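PDB 5UJU: NAD-dependent aldehyde dehydrogenase from Burkholderia multivorans, which probably oxidises aldehydes to carboxylic acids with NAD as the hydride acceptor, as other members of the aldehyde dehydrogenase family do. Local coordinates for residues His159-Ala164 against Thr218-Pro223. Residue numbers count along the deposited sequence, not the author numbering.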
loop_
_atom_site.group_PDB
_atom_site.type_symbol
_atom_site.label_atom_id
_atom_site.label_comp_id
_atom_site.label_asym_id
_atom_site.label_seq_id
_atom_site.Cartn_x
_atom_site.Cartn_y
_atom_site.Cartn_z
ATOM N N HIS A 159 -9.745 24.535 -1.073
ATOM C CA HIS A 159 -9.369 23.476 -0.132
ATOM C C HIS A 159 -9.283 22.119 -0.826
ATOM O O HIS A 159 -8.393 21.314 -0.516
ATOM C CB HIS A 159 -10.353 23.416 1.042
ATOM C CG HIS A 159 -10.239 24.570 1.988
ATOM N ND1 HIS A 159 -11.016 24.681 3.120
ATOM C CD2 HIS A 159 -9.441 25.663 1.973
ATOM C CE1 HIS A 159 -10.712 25.797 3.756
ATOM N NE2 HIS A 159 -9.756 26.411 3.081
ATOM N N ALA A 160 -10.191 21.852 -1.777
ATOM C CA ALA A 160 -10.097 20.619 -2.553
ATOM C C ALA A 160 -8.853 20.631 -3.421
ATOM O O ALA A 160 -8.161 19.611 -3.544
ATOM C CB ALA A 160 -11.339 20.423 -3.424
ATOM N N GLN A 161 -8.558 21.787 -4.023
ATOM C CA GLN A 161 -7.343 21.935 -4.813
ATOM C C GLN A 161 -6.097 21.748 -3.948
ATOM O O GLN A 161 -5.124 21.121 -4.383
ATOM C CB GLN A 161 -7.366 23.298 -5.506
ATOM C CG GLN A 161 -8.520 23.422 -6.508
ATOM C CD GLN A 161 -9.061 24.823 -6.626
ATOM O OE1 GLN A 161 -8.453 25.779 -6.141
ATOM N NE2 GLN A 161 -10.209 24.961 -7.284
ATOM N N ASP A 162 -6.130 22.246 -2.704
ATOM C CA ASP A 162 -5.068 21.941 -1.740
ATOM C C ASP A 162 -4.861 20.433 -1.592
ATOM O O ASP A 162 -3.730 19.937 -1.639
ATOM C CB ASP A 162 -5.398 22.546 -0.370
ATOM C CG ASP A 162 -5.197 24.045 -0.306
ATOM O OD1 ASP A 162 -4.449 24.598 -1.139
ATOM O OD2 ASP A 162 -5.800 24.673 0.600
ATOM N N ARG A 163 -5.949 19.691 -1.380
ATOM C CA ARG A 163 -5.843 18.250 -1.154
ATOM C C ARG A 163 -5.389 17.525 -2.414
ATOM O O ARG A 163 -4.687 16.509 -2.336
ATOM C CB ARG A 163 -7.184 17.687 -0.659
ATOM C CG ARG A 163 -7.537 18.043 0.805
ATOM C CD ARG A 163 -6.606 17.335 1.797
ATOM N NE ARG A 163 -6.909 17.668 3.197
ATOM C CZ ARG A 163 -6.276 17.154 4.256
ATOM N NH1 ARG A 163 -5.280 16.284 4.096
ATOM N NH2 ARG A 163 -6.631 17.518 5.489
ATOM N N ALA A 164 -5.822 17.999 -3.584
ATOM C CA ALA A 164 -5.298 17.452 -4.834
ATOM C C ALA A 164 -3.795 17.686 -4.932
ATOM O O ALA A 164 -3.027 16.763 -5.216
ATOM C CB ALA A 164 -6.032 18.074 -6.025
ATOM N N THR A 218 -15.679 17.270 -4.941
ATOM C CA THR A 218 -14.293 17.573 -5.283
ATOM C C THR A 218 -13.346 17.319 -4.109
ATOM O O THR A 218 -12.250 16.784 -4.301
ATOM C CB THR A 218 -14.171 19.017 -5.777
ATOM O OG1 THR A 218 -14.667 19.920 -4.779
ATOM C CG2 THR A 218 -14.959 19.205 -7.075
ATOM N N TRP A 219 -13.734 17.697 -2.894
ATOM C CA TRP A 219 -12.819 17.559 -1.762
ATOM C C TRP A 219 -12.479 16.098 -1.513
ATOM O O TRP A 219 -11.314 15.753 -1.277
ATOM C CB TRP A 219 -13.428 18.173 -0.510
ATOM C CG TRP A 219 -12.420 18.420 0.601
ATOM C CD1 TRP A 219 -11.750 19.585 0.859
ATOM C CD2 TRP A 219 -11.994 17.482 1.605
ATOM N NE1 TRP A 219 -10.936 19.431 1.963
ATOM C CE2 TRP A 219 -11.063 18.149 2.433
ATOM C CE3 TRP A 219 -12.310 16.145 1.883
ATOM C CZ2 TRP A 219 -10.443 17.525 3.519
ATOM C CZ3 TRP A 219 -11.689 15.526 2.963
ATOM C CH2 TRP A 219 -10.767 16.217 3.764
ATOM N N ASN A 220 -13.490 15.227 -1.538
ATOM C CA ASN A 220 -13.236 13.797 -1.418
ATOM C C ASN A 220 -12.788 13.166 -2.730
ATOM O O ASN A 220 -12.047 12.179 -2.703
ATOM C CB ASN A 220 -14.474 13.060 -0.894
ATOM C CG ASN A 220 -14.705 13.286 0.593
ATOM O OD1 ASN A 220 -15.764 13.743 1.011
ATOM N ND2 ASN A 220 -13.706 12.950 1.398
ATOM N N GLY A 221 -13.229 13.685 -3.874
ATOM C CA GLY A 221 -12.881 13.056 -5.138
ATOM C C GLY A 221 -11.491 13.390 -5.650
ATOM O O GLY A 221 -10.821 12.534 -6.242
ATOM N N TYR A 222 -11.039 14.626 -5.426
ATOM C CA TYR A 222 -9.758 15.051 -5.994
ATOM C C TYR A 222 -8.562 14.230 -5.540
ATOM O O TYR A 222 -7.685 13.973 -6.384
ATOM C CB TYR A 222 -9.483 16.527 -5.689
ATOM C CG TYR A 222 -10.207 17.485 -6.586
ATOM C CD1 TYR A 222 -11.173 17.042 -7.477
ATOM C CD2 TYR A 222 -9.935 18.841 -6.532
ATOM C CE1 TYR A 222 -11.859 17.946 -8.300
ATOM C CE2 TYR A 222 -10.599 19.731 -7.338
ATOM C CZ TYR A 222 -11.549 19.283 -8.223
ATOM O OH TYR A 222 -12.197 20.190 -9.023
ATOM N N PRO A 223 -8.411 13.846 -4.256
ATOM C CA PRO A 223 -7.183 13.123 -3.874
ATOM C C PRO A 223 -6.954 11.851 -4.676
ATOM O O PRO A 223 -5.830 11.615 -5.130
ATOM C CB PRO A 223 -7.392 12.840 -2.376
ATOM C CG PRO A 223 -8.255 13.982 -1.911
ATOM C CD PRO A 223 -9.223 14.188 -3.066
HETATM O O HOH W 1 -11.985 22.800 -7.493
HETATM O O HOH W 2 -8.341 20.387 3.533
#
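Segments 159-164 and 218-223, of helices 158-175 and 217-230, run almost parallel, their axes 8.1 Å apart at closest approach and inclined by 16°. The spacing is close because A160 faces the partner backbone: its CB lies 3.6 Å from CA of W219, and the two CA atoms are 4.2 Å apart. One turn on, A164 CB packs 3.8 Å from Y222 CB. Y222 brings its ring edge to helix 158-175, with CD2 3.6 Å from A160 O, while R163 lays CG off-centre over the five-membered ring of W219, 4.2 Å from the centroid, in a CH-pi contact. The R163 guanidinium also forms a salt bridge with E166. No direct hydrogen bond joins the segments; one water links Q161 NE2 to Y222 OH, which also bond N131 (through Q161 OE1) and T250, another R163 NE to W219 NE1. Helix 217-230 connects parallel strands 191-211 and 234-238, consistent with the family's Rossmann-like cofactor-binding region; small alanines permit close apolar packing against it, with polar bridging left to water.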